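Local coordinates for protein probable methyltransferase (Bordetella pertussis, PDB 3KTY) that probably methylates RNA as a dimeric TrmH-family member of the SPOUT class, with S-adenosylmethionine as methyl donor, this chain being the methyltransferase domain, at residues A28-K32 / S60-L66; E38-P44 / R68-T74; A106-R110 / E167-L173. All blocks are in the same frame, centred on the assembly; numbering follows the deposited sequence.

Overall arrangement
The fold is a parallel sheet between layers of helices, and the three contacts sample its edge and one helical layer. Interactions 1 and 2 adjoin, their centres about 14 Å apart: helix 21-33 runs on into strand 39-42 and helix 63-67 into strand 70-72, so two helices pack together and their two strands pair. They meet where Ile31 CD1 lies 4.0 Å from Leu39 CB. Interaction 3 sits on the opposite side of the chain's centre from interaction 2, about 23 Å away between centres, and joins helix 102-115 to helix 157-172, the last of this domain construct. Interactions 1 and 3, centres about 20 Å apart, both adjoin the dimer interface.

Interaction 1. Residues A28-K32 / S60-L66; sequences ARAIK and SGALDVL
Lys32 reaches from helix 21-33 to the turn that starts helix 63-67, and its ammonium group supplies the polar part of the contact. Lys32 NZ donates to Gly61 O at 2.8 Å, approaching 26° out of the carbonyl plane. Glycine suits this turn, because a CB at its backbone angles would jam against the preceding carbonyl oxygen. A long salt bridge, 3.7 Å from Lys32 NZ to Asp64 OD2, adds a looser attraction. Lys32 gets there because its CG stands anti to the backbone N (chi1 -162°) and the chain stays extended until a bend at its last torsion; its methylenes lie over Ala62, with Lys32 CD 3.6 Å from Ala62 CB.

The apolar part sets alanine methyls against branched side chains. Ala28 CB meets Val65 CG1 at 3.8 Å, and Ile31 CD1 touches the same valine branch at 4.1 Å. Ala28 and Ala62 allow the backbones to come close, Arg29 and Ala62 having their CA atoms 5.1 Å apart.

The contact joins two helices on the face of the alpha/beta sheet that carries Leu39, which Ile31 and Val65 both touch. Beside it lies the dimer contact, where Arg29 NH1 bonds Gln159 of the second subunit. With the charge held at the border by one carbonyl bond and a long attraction, the close fit rests mainly on alanine and valine packing, while Lys32 NZ fixes the Gly61 turn.

Interaction 2. Residues E38-P44 / R68-T74; sequences ELVLVAP and RAAVHDT
Glu38 and Arg68 open the pairing of strands 39-42 and 70-72, adjacent and parallel at the edge of the central sheet and linked through helices 53-59 and 63-67 as a beta-alpha-beta crossover. Glu38 OE2 lies 3.6 Å from Arg68 NH2, a salt bridge at the guanidinium edge with the two planar groups turned 64° apart. The same NH2 also bonds Gly37 O, so the arginine is shared between a carboxylate and a backbone carbonyl.

From Leu39 onward the backbone takes over. Leu39 O accepts Ala70 N at 3.2 Å, and Ala69, small enough to sit close, brings its CB to 3.3 Å from that carbonyl oxygen. Val40 rests its CG1 at the edge of the His72 ring, 3.7 Å from CD2, on the face covered by Ala78 of helix 75-79. Leu41 pairs through both its N and its O with strand 70-72: N donates to Ala70 O at 2.9 Å, and O receives His72 N. Its side chain goes to the other face, with Val71. Beta-branched valine suits these extended positions, and Val42 packs both methyls against the backbone carbonyl group of Thr74.

Ala43, already past the strand and in a left-handed conformation, adds a last bond, N to His72 O at 2.8 Å. Pro44 then lays its ring against Val71, whose CG1, pointing directly opposite the valine's own nitrogen (chi1 -179°), stands 3.6 Å from Pro44 CD.

Interaction 3. Residues A106-R110 / E167-L173; sequences AGLAR and ELRYALL
Arg110 NH1 donates to Ala171 O at 2.9 Å, with an N-H...O angle of 154° and the oxygen lying in the guanidinium plane. At a helix C-terminus the last carbonyls lack the usual donor four residues on; Ala171 O, two residues from the end of the chain, is such an acceptor, and the arginine supplies the N-H. A bend at its second torsion (chi2 69°) curls the chain round that oxygen, Arg110 CD coming within 3.5 Å of Ala171 O. Its NE makes a salt bridge to Asp114, which would help hold the flat group in position.

Next to this bond, toward the start of both segments, the helices touch through small residues. Ala106 CB sits 3.5 Å from Glu167 O and 3.8 Å from Ala171 CB, so alanine faces alanine where the axes approach to 8.6 Å. Leu168 fills in beside them, its CD2 3.7 Å from Ala109 CB, and also touches Val11 and Phe13 of strand 11-16 and Ile123 of strand 121-125. Glu167 directs its carboxylate to Trp166 and Arg103 of the second subunit, and also to Arg103 of its own chain.

The segments cross at -46°. Helix 157-172 thus packs beside helix 102-115 on the sheet of the alpha/beta SPOUT fold and contributes to the dimer interface, as in SPOUT relatives.

Interaction 1. Residues A28-K32 / S60-L66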
loop_
_atom_site.group_PDB
_atom_site.type_symbol
_atom_site.label_atom_id
_atom_site.label_comp_id
_atom_site.label_asym_id
_atom_site.label_seq_id
_atom_site.Cartn_x
_atom_site.Cartn_y
_atom_site.Cartn_z
ATOM N N ALA A 28 0.749 -7.516 10.654
ATOM C CA ALA A 28 -0.233 -7.146 11.660
ATOM C C ALA A 28 -0.471 -5.648 11.682
ATOM O O ALA A 28 -1.608 -5.198 11.860
ATOM C CB ALA A 28 0.224 -7.632 13.054
ATOM N N ARG A 29 0.624 -4.892 11.513
ATOM C CA ARG A 29 0.603 -3.435 11.557
ATOM C C ARG A 29 -0.097 -2.957 10.303
ATOM O O ARG A 29 -1.046 -2.164 10.356
ATOM C CB ARG A 29 2.026 -2.855 11.650
ATOM C CG ARG A 29 2.043 -1.372 11.953
ATOM C CD ARG A 29 3.442 -0.701 11.918
ATOM N NE ARG A 29 3.444 0.409 10.959
ATOM C CZ ARG A 29 2.801 1.570 11.127
ATOM N NH1 ARG A 29 2.844 2.498 10.173
ATOM N NH2 ARG A 29 2.110 1.814 12.239
ATOM N N ALA A 30 0.358 -3.449 9.163
ATOM C CA ALA A 30 -0.381 -3.178 7.920
ATOM C C ALA A 30 -1.908 -3.299 8.090
ATOM O O ALA A 30 -2.631 -2.351 7.813
ATOM C CB ALA A 30 0.090 -4.105 6.810
ATOM N N ILE A 31 -2.426 -4.447 8.534
ATOM C CA ILE A 31 -3.896 -4.538 8.584
ATOM C C ILE A 31 -4.534 -3.666 9.648
ATOM O O ILE A 31 -5.620 -3.131 9.470
ATOM C CB ILE A 31 -4.473 -5.990 8.616
ATOM C CG1 ILE A 31 -4.069 -6.734 9.887
ATOM C CG2 ILE A 31 -4.072 -6.770 7.357
ATOM C CD1 ILE A 31 -4.754 -8.077 9.992
ATOM N N LYS A 32 -3.857 -3.497 10.765
ATOM C CA LYS A 32 -4.433 -2.629 11.748
ATOM C C LYS A 32 -4.600 -1.218 11.203
ATOM O O LYS A 32 -5.607 -0.581 11.487
ATOM C CB LYS A 32 -3.611 -2.607 13.032
ATOM C CG LYS A 32 -4.413 -2.071 14.181
ATOM C CD LYS A 32 -3.636 -2.152 15.466
ATOM C CE LYS A 32 -4.533 -1.849 16.664
ATOM N NZ LYS A 32 -3.737 -1.197 17.738
ATOM N N SER A 60 5.005 -2.960 16.330
ATOM C CA SER A 60 4.756 -1.898 17.317
ATOM C C SER A 60 3.497 -1.065 17.022
ATOM O O SER A 60 3.369 -0.446 15.952
ATOM C CB SER A 60 5.982 -0.993 17.453
ATOM O OG SER A 60 6.234 -0.319 16.234
ATOM N N GLY A 61 2.576 -1.053 17.984
ATOM C CA GLY A 61 1.261 -0.459 17.802
ATOM C C GLY A 61 0.173 -1.511 17.591
ATOM O O GLY A 61 -0.942 -1.381 18.090
ATOM N N ALA A 62 0.502 -2.551 16.840
ATOM C CA ALA A 62 -0.443 -3.619 16.499
ATOM C C ALA A 62 -0.097 -4.930 17.219
ATOM O O ALA A 62 -0.335 -6.024 16.707
ATOM C CB ALA A 62 -0.457 -3.833 15.001
ATOM N N LEU A 63 0.470 -4.818 18.411
ATOM C CA LEU A 63 0.883 -6.005 19.155
ATOM C C LEU A 63 -0.292 -6.898 19.537
ATOM O O LEU A 63 -0.150 -8.120 19.611
ATOM C CB LEU A 63 1.653 -5.616 20.398
ATOM C CG LEU A 63 3.032 -6.245 20.291
ATOM C CD1 LEU A 63 4.085 -5.461 21.108
ATOM C CD2 LEU A 63 2.956 -7.735 20.692
ATOM N N ASP A 64 -1.431 -6.261 19.796
ATOM C CA ASP A 64 -2.692 -6.943 20.033
ATOM C C ASP A 64 -3.159 -7.804 18.844
ATOM O O ASP A 64 -3.630 -8.905 19.032
ATOM C CB ASP A 64 -3.776 -5.912 20.413
ATOM C CG ASP A 64 -4.065 -4.898 19.282
ATOM O OD1 ASP A 64 -5.134 -4.222 19.343
ATOM O OD2 ASP A 64 -3.240 -4.786 18.336
ATOM N N VAL A 65 -3.050 -7.295 17.624
ATOM C CA VAL A 65 -3.488 -8.049 16.463
ATOM C C VAL A 65 -2.599 -9.273 16.364
ATOM O O VAL A 65 -3.046 -10.378 16.006
ATOM C CB VAL A 65 -3.389 -7.186 15.171
ATOM C CG1 VAL A 65 -3.435 -8.029 13.898
ATOM C CG2 VAL A 65 -4.482 -6.159 15.148
ATOM N N LEU A 66 -1.341 -9.043 16.710
ATOM C CA LEU A 66 -0.274 -10.013 16.605
ATOM C C LEU A 66 -0.429 -11.124 17.627
ATOM O O LEU A 66 -0.239 -12.280 17.310
ATOM C CB LEU A 66 1.054 -9.323 16.835
ATOM C CG LEU A 66 2.227 -10.280 16.673
ATOM C CD1 LEU A 66 2.329 -10.840 15.244
ATOM C CD2 LEU A 66 3.547 -9.600 17.110
#

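Interaction 2. Residues E38-P44 / R68-T74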
loop_
_atom_site.group_PDB
_atom_site.type_symbol
_atom_site.label_atom_id
_atom_site.label_comp_id
_atom_site.label_asym_id
_atom_site.label_seq_id
_atom_site.Cartn_x
_atom_site.Cartn_y
_atom_site.Cartn_z
ATOM N N GLU A 38 -7.871 -9.091 12.294
ATOM C CA GLU A 38 -7.886 -10.552 12.171
ATOM C C GLU A 38 -6.819 -11.128 11.251
ATOM O O GLU A 38 -6.968 -11.165 10.023
ATOM C CB GLU A 38 -9.267 -11.032 11.707
ATOM C CG GLU A 38 -9.879 -12.068 12.582
ATOM C CD GLU A 38 -10.284 -11.500 13.918
ATOM O OE1 GLU A 38 -11.179 -10.622 13.925
ATOM O OE2 GLU A 38 -9.703 -11.923 14.950
ATOM N N LEU A 39 -5.763 -11.633 11.860
ATOM C CA LEU A 39 -4.663 -12.217 11.110
ATOM C C LEU A 39 -4.512 -13.707 11.435
ATOM O O LEU A 39 -4.489 -14.094 12.582
ATOM C CB LEU A 39 -3.363 -11.497 11.442
ATOM C CG LEU A 39 -2.080 -12.061 10.806
ATOM C CD1 LEU A 39 -1.980 -11.761 9.328
ATOM C CD2 LEU A 39 -0.898 -11.457 11.519
ATOM N N VAL A 40 -4.386 -14.509 10.390
ATOM C CA VAL A 40 -4.289 -15.926 10.494
ATOM C C VAL A 40 -3.050 -16.436 9.769
ATOM O O VAL A 40 -2.786 -16.069 8.629
ATOM C CB VAL A 40 -5.558 -16.609 9.867
ATOM C CG1 VAL A 40 -5.443 -18.138 10.022
ATOM C CG2 VAL A 40 -6.825 -16.118 10.537
ATOM N N LEU A 41 -2.305 -17.297 10.420
ATOM C CA LEU A 41 -1.150 -17.940 9.809
ATOM C C LEU A 41 -1.403 -19.427 9.570
ATOM O O LEU A 41 -1.878 -20.114 10.462
ATOM C CB LEU A 41 0.014 -17.852 10.764
ATOM C CG LEU A 41 0.524 -16.469 11.229
ATOM C CD1 LEU A 41 1.861 -16.675 11.838
ATOM C CD2 LEU A 41 0.650 -15.536 10.054
ATOM N N VAL A 42 -1.078 -19.921 8.380
ATOM C CA VAL A 42 -1.150 -21.343 8.094
ATOM C C VAL A 42 0.259 -21.929 7.883
ATOM O O VAL A 42 1.033 -21.431 7.059
ATOM C CB VAL A 42 -2.014 -21.617 6.850
ATOM C CG1 VAL A 42 -1.811 -23.050 6.345
ATOM C CG2 VAL A 42 -3.490 -21.339 7.154
ATOM N N ALA A 43 0.593 -22.959 8.652
ATOM C CA ALA A 43 1.843 -23.709 8.496
ATOM C C ALA A 43 3.068 -22.821 8.525
ATOM O O ALA A 43 3.853 -22.821 7.599
ATOM C CB ALA A 43 1.835 -24.554 7.208
ATOM N N PRO A 44 3.236 -22.056 9.598
ATOM C CA PRO A 44 4.406 -21.175 9.600
ATOM C C PRO A 44 5.664 -22.005 9.758
ATOM O O PRO A 44 5.588 -23.159 10.217
ATOM C CB PRO A 44 4.181 -20.297 10.823
ATOM C CG PRO A 44 3.235 -21.125 11.689
ATOM C CD PRO A 44 2.335 -21.807 10.729
ATOM N N ARG A 68 -3.340 -11.998 19.204
ATOM C CA ARG A 68 -4.567 -12.724 18.880
ATOM C C ARG A 68 -4.543 -13.542 17.600
ATOM O O ARG A 68 -5.501 -14.244 17.318
ATOM C CB ARG A 68 -5.762 -11.761 18.813
ATOM C CG ARG A 68 -6.107 -11.114 20.168
ATOM C CD ARG A 68 -7.345 -10.208 20.071
ATOM N NE ARG A 68 -7.112 -8.991 19.274
ATOM C CZ ARG A 68 -7.382 -8.830 17.971
ATOM N NH1 ARG A 68 -7.117 -7.658 17.405
ATOM N NH2 ARG A 68 -7.911 -9.812 17.234
ATOM N N ALA A 69 -3.487 -13.425 16.797
ATOM C CA ALA A 69 -3.412 -14.155 15.525
ATOM C C ALA A 69 -3.537 -15.673 15.732
ATOM O O ALA A 69 -2.877 -16.254 16.583
ATOM C CB ALA A 69 -2.119 -13.856 14.834
ATOM N N ALA A 70 -4.368 -16.305 14.927
ATOM C CA ALA A 70 -4.589 -17.727 15.021
ATOM C C ALA A 70 -3.569 -18.443 14.135
ATOM O O ALA A 70 -3.264 -17.967 13.049
ATOM C CB ALA A 70 -6.024 -18.028 14.558
ATOM N N VAL A 71 -3.027 -19.571 14.602
ATOM C CA VAL A 71 -2.127 -20.378 13.780
ATOM C C VAL A 71 -2.725 -21.771 13.574
ATOM O O VAL A 71 -2.981 -22.458 14.554
ATOM C CB VAL A 71 -0.724 -20.608 14.453
ATOM C CG1 VAL A 71 0.193 -21.424 13.547
ATOM C CG2 VAL A 71 -0.072 -19.325 14.819
ATOM N N HIS A 72 -2.860 -22.196 12.319
ATOM C CA HIS A 72 -3.281 -23.537 11.961
ATOM C C HIS A 72 -2.226 -24.196 11.133
ATOM O O HIS A 72 -1.384 -23.525 10.592
ATOM C CB HIS A 72 -4.537 -23.462 11.159
ATOM C CG HIS A 72 -5.588 -22.641 11.815
ATOM N ND1 HIS A 72 -6.171 -23.019 13.007
ATOM C CD2 HIS A 72 -6.135 -21.451 11.483
ATOM C CE1 HIS A 72 -7.063 -22.112 13.363
ATOM N NE2 HIS A 72 -7.045 -21.135 12.461
ATOM N N ASP A 73 -2.263 -25.518 11.057
ATOM C CA ASP A 73 -1.353 -26.246 10.199
ATOM C C ASP A 73 -1.869 -26.341 8.777
ATOM O O ASP A 73 -1.102 -26.588 7.839
ATOM C CB ASP A 73 -1.135 -27.662 10.732
ATOM C CG ASP A 73 -0.356 -27.696 12.056
ATOM O OD1 ASP A 73 0.313 -26.696 12.401
ATOM O OD2 ASP A 73 -0.416 -28.735 12.755
ATOM N N THR A 74 -3.166 -26.138 8.592
ATOM C CA THR A 74 -3.728 -26.346 7.273
ATOM C C THR A 74 -4.638 -25.187 6.831
ATOM O O THR A 74 -5.226 -24.489 7.657
ATOM C CB THR A 74 -4.568 -27.632 7.258
ATOM O OG1 THR A 74 -5.807 -27.401 7.957
ATOM C CG2 THR A 74 -3.784 -28.843 7.891
#

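Interaction 3. Residues A106-R110 / E167-L173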
loop_
_atom_site.group_PDB
_atom_site.type_symbol
_atom_site.label_atom_id
_atom_site.label_comp_id
_atom_site.label_asym_id
_atom_site.label_seq_id
_atom_site.Cartn_x
_atom_site.Cartn_y
_atom_site.Cartn_z
ATOM N N ALA A 106 -12.600 -6.551 -3.858
ATOM C CA ALA A 106 -13.103 -5.717 -2.764
ATOM C C ALA A 106 -14.598 -5.379 -2.881
ATOM O O ALA A 106 -15.334 -5.475 -1.901
ATOM C CB ALA A 106 -12.283 -4.456 -2.627
ATOM N N GLY A 107 -15.053 -4.995 -4.073
ATOM C CA GLY A 107 -16.484 -4.770 -4.296
ATOM C C GLY A 107 -17.375 -6.000 -4.008
ATOM O O GLY A 107 -18.422 -5.888 -3.355
ATOM N N LEU A 108 -16.951 -7.163 -4.499
ATOM C CA LEU A 108 -17.584 -8.451 -4.171
ATOM C C LEU A 108 -17.604 -8.699 -2.668
ATOM O O LEU A 108 -18.612 -9.081 -2.127
ATOM C CB LEU A 108 -16.829 -9.573 -4.826
ATOM C CG LEU A 108 -16.885 -9.535 -6.337
ATOM C CD1 LEU A 108 -15.850 -10.506 -6.911
ATOM C CD2 LEU A 108 -18.320 -9.872 -6.773
ATOM N N ALA A 109 -16.499 -8.454 -1.983
ATOM C CA ALA A 109 -16.500 -8.614 -0.546
ATOM C C ALA A 109 -17.581 -7.796 0.156
ATOM O O ALA A 109 -18.220 -8.276 1.086
ATOM C CB ALA A 109 -15.142 -8.283 0.029
ATOM N N ARG A 110 -17.752 -6.550 -0.269
ATOM C CA ARG A 110 -18.703 -5.627 0.342
ATOM C C ARG A 110 -20.117 -6.146 0.180
ATOM O O ARG A 110 -20.916 -6.103 1.105
ATOM C CB ARG A 110 -18.604 -4.236 -0.321
ATOM C CG ARG A 110 -19.825 -3.355 -0.136
ATOM C CD ARG A 110 -19.934 -2.930 1.292
ATOM N NE ARG A 110 -21.092 -2.064 1.492
ATOM C CZ ARG A 110 -21.011 -0.736 1.606
ATOM N NH1 ARG A 110 -19.820 -0.097 1.526
ATOM N NH2 ARG A 110 -22.114 -0.036 1.816
ATOM N N GLU A 167 -7.810 -1.555 -0.273
ATOM C CA GLU A 167 -8.991 -1.798 -1.140
ATOM C C GLU A 167 -10.240 -2.226 -0.384
ATOM O O GLU A 167 -11.354 -1.722 -0.608
ATOM C CB GLU A 167 -8.632 -2.870 -2.159
ATOM C CG GLU A 167 -7.669 -2.270 -3.277
ATOM C CD GLU A 167 -8.339 -1.224 -4.186
ATOM O OE1 GLU A 167 -9.581 -1.148 -4.230
ATOM O OE2 GLU A 167 -7.626 -0.463 -4.873
ATOM N N LEU A 168 -10.037 -3.149 0.549
ATOM C CA LEU A 168 -11.112 -3.634 1.367
ATOM C C LEU A 168 -11.645 -2.560 2.270
ATOM O O LEU A 168 -12.833 -2.391 2.417
ATOM C CB LEU A 168 -10.650 -4.832 2.189
ATOM C CG LEU A 168 -10.615 -6.115 1.359
ATOM C CD1 LEU A 168 -9.948 -7.194 2.160
ATOM C CD2 LEU A 168 -12.042 -6.493 1.001
ATOM N N ARG A 169 -10.762 -1.824 2.898
ATOM C CA ARG A 169 -11.238 -0.729 3.715
ATOM C C ARG A 169 -12.086 0.250 2.895
ATOM O O ARG A 169 -13.187 0.655 3.277
ATOM C CB ARG A 169 -10.035 -0.007 4.340
ATOM C CG ARG A 169 -10.386 1.295 5.001
ATOM C CD ARG A 169 -9.157 1.864 5.822
ATOM N NE ARG A 169 -9.646 3.004 6.575
ATOM C CZ ARG A 169 -10.349 2.918 7.693
ATOM N NH1 ARG A 169 -10.594 1.742 8.238
ATOM N NH2 ARG A 169 -10.810 4.010 8.268
ATOM N N TYR A 170 -11.561 0.634 1.751
ATOM C CA TYR A 170 -12.263 1.625 0.969
ATOM C C TYR A 170 -13.635 1.089 0.588
ATOM O O TYR A 170 -14.627 1.816 0.573
ATOM C CB TYR A 170 -11.477 2.005 -0.301
ATOM C CG TYR A 170 -12.002 3.276 -0.925
ATOM C CD1 TYR A 170 -11.549 4.522 -0.481
ATOM C CD2 TYR A 170 -12.985 3.244 -1.918
ATOM C CE1 TYR A 170 -12.040 5.716 -1.025
ATOM C CE2 TYR A 170 -13.466 4.447 -2.496
ATOM C CZ TYR A 170 -13.002 5.662 -2.040
ATOM O OH TYR A 170 -13.500 6.837 -2.582
ATOM N N ALA A 171 -13.669 -0.175 0.222
ATOM C CA ALA A 171 -14.926 -0.732 -0.257
ATOM C C ALA A 171 -15.948 -0.916 0.908
ATOM O O ALA A 171 -17.146 -0.881 0.695
ATOM C CB ALA A 171 -14.692 -2.024 -1.030
ATOM N N LEU A 172 -15.458 -0.980 2.142
ATOM C CA LEU A 172 -16.326 -1.189 3.277
ATOM C C LEU A 172 -16.799 0.094 3.944
ATOM O O LEU A 172 -17.836 0.119 4.608
ATOM C CB LEU A 172 -15.633 -2.097 4.312
ATOM C CG LEU A 172 -15.374 -3.560 3.958
ATOM C CD1 LEU A 172 -14.909 -4.307 5.205
ATOM C CD2 LEU A 172 -16.634 -4.220 3.404
ATOM N N LEU A 173 -16.046 1.171 3.784
ATOM C CA LEU A 173 -16.405 2.416 4.450
ATOM C C LEU A 173 -17.772 2.975 4.018
ATOM O O LEU A 173 -18.191 2.808 2.873
ATOM C CB LEU A 173 -15.307 3.456 4.264
ATOM C CG LEU A 173 -14.157 3.235 5.239
ATOM C CD1 LEU A 173 -13.030 4.268 5.027
ATOM C CD2 LEU A 173 -14.611 3.234 6.694
#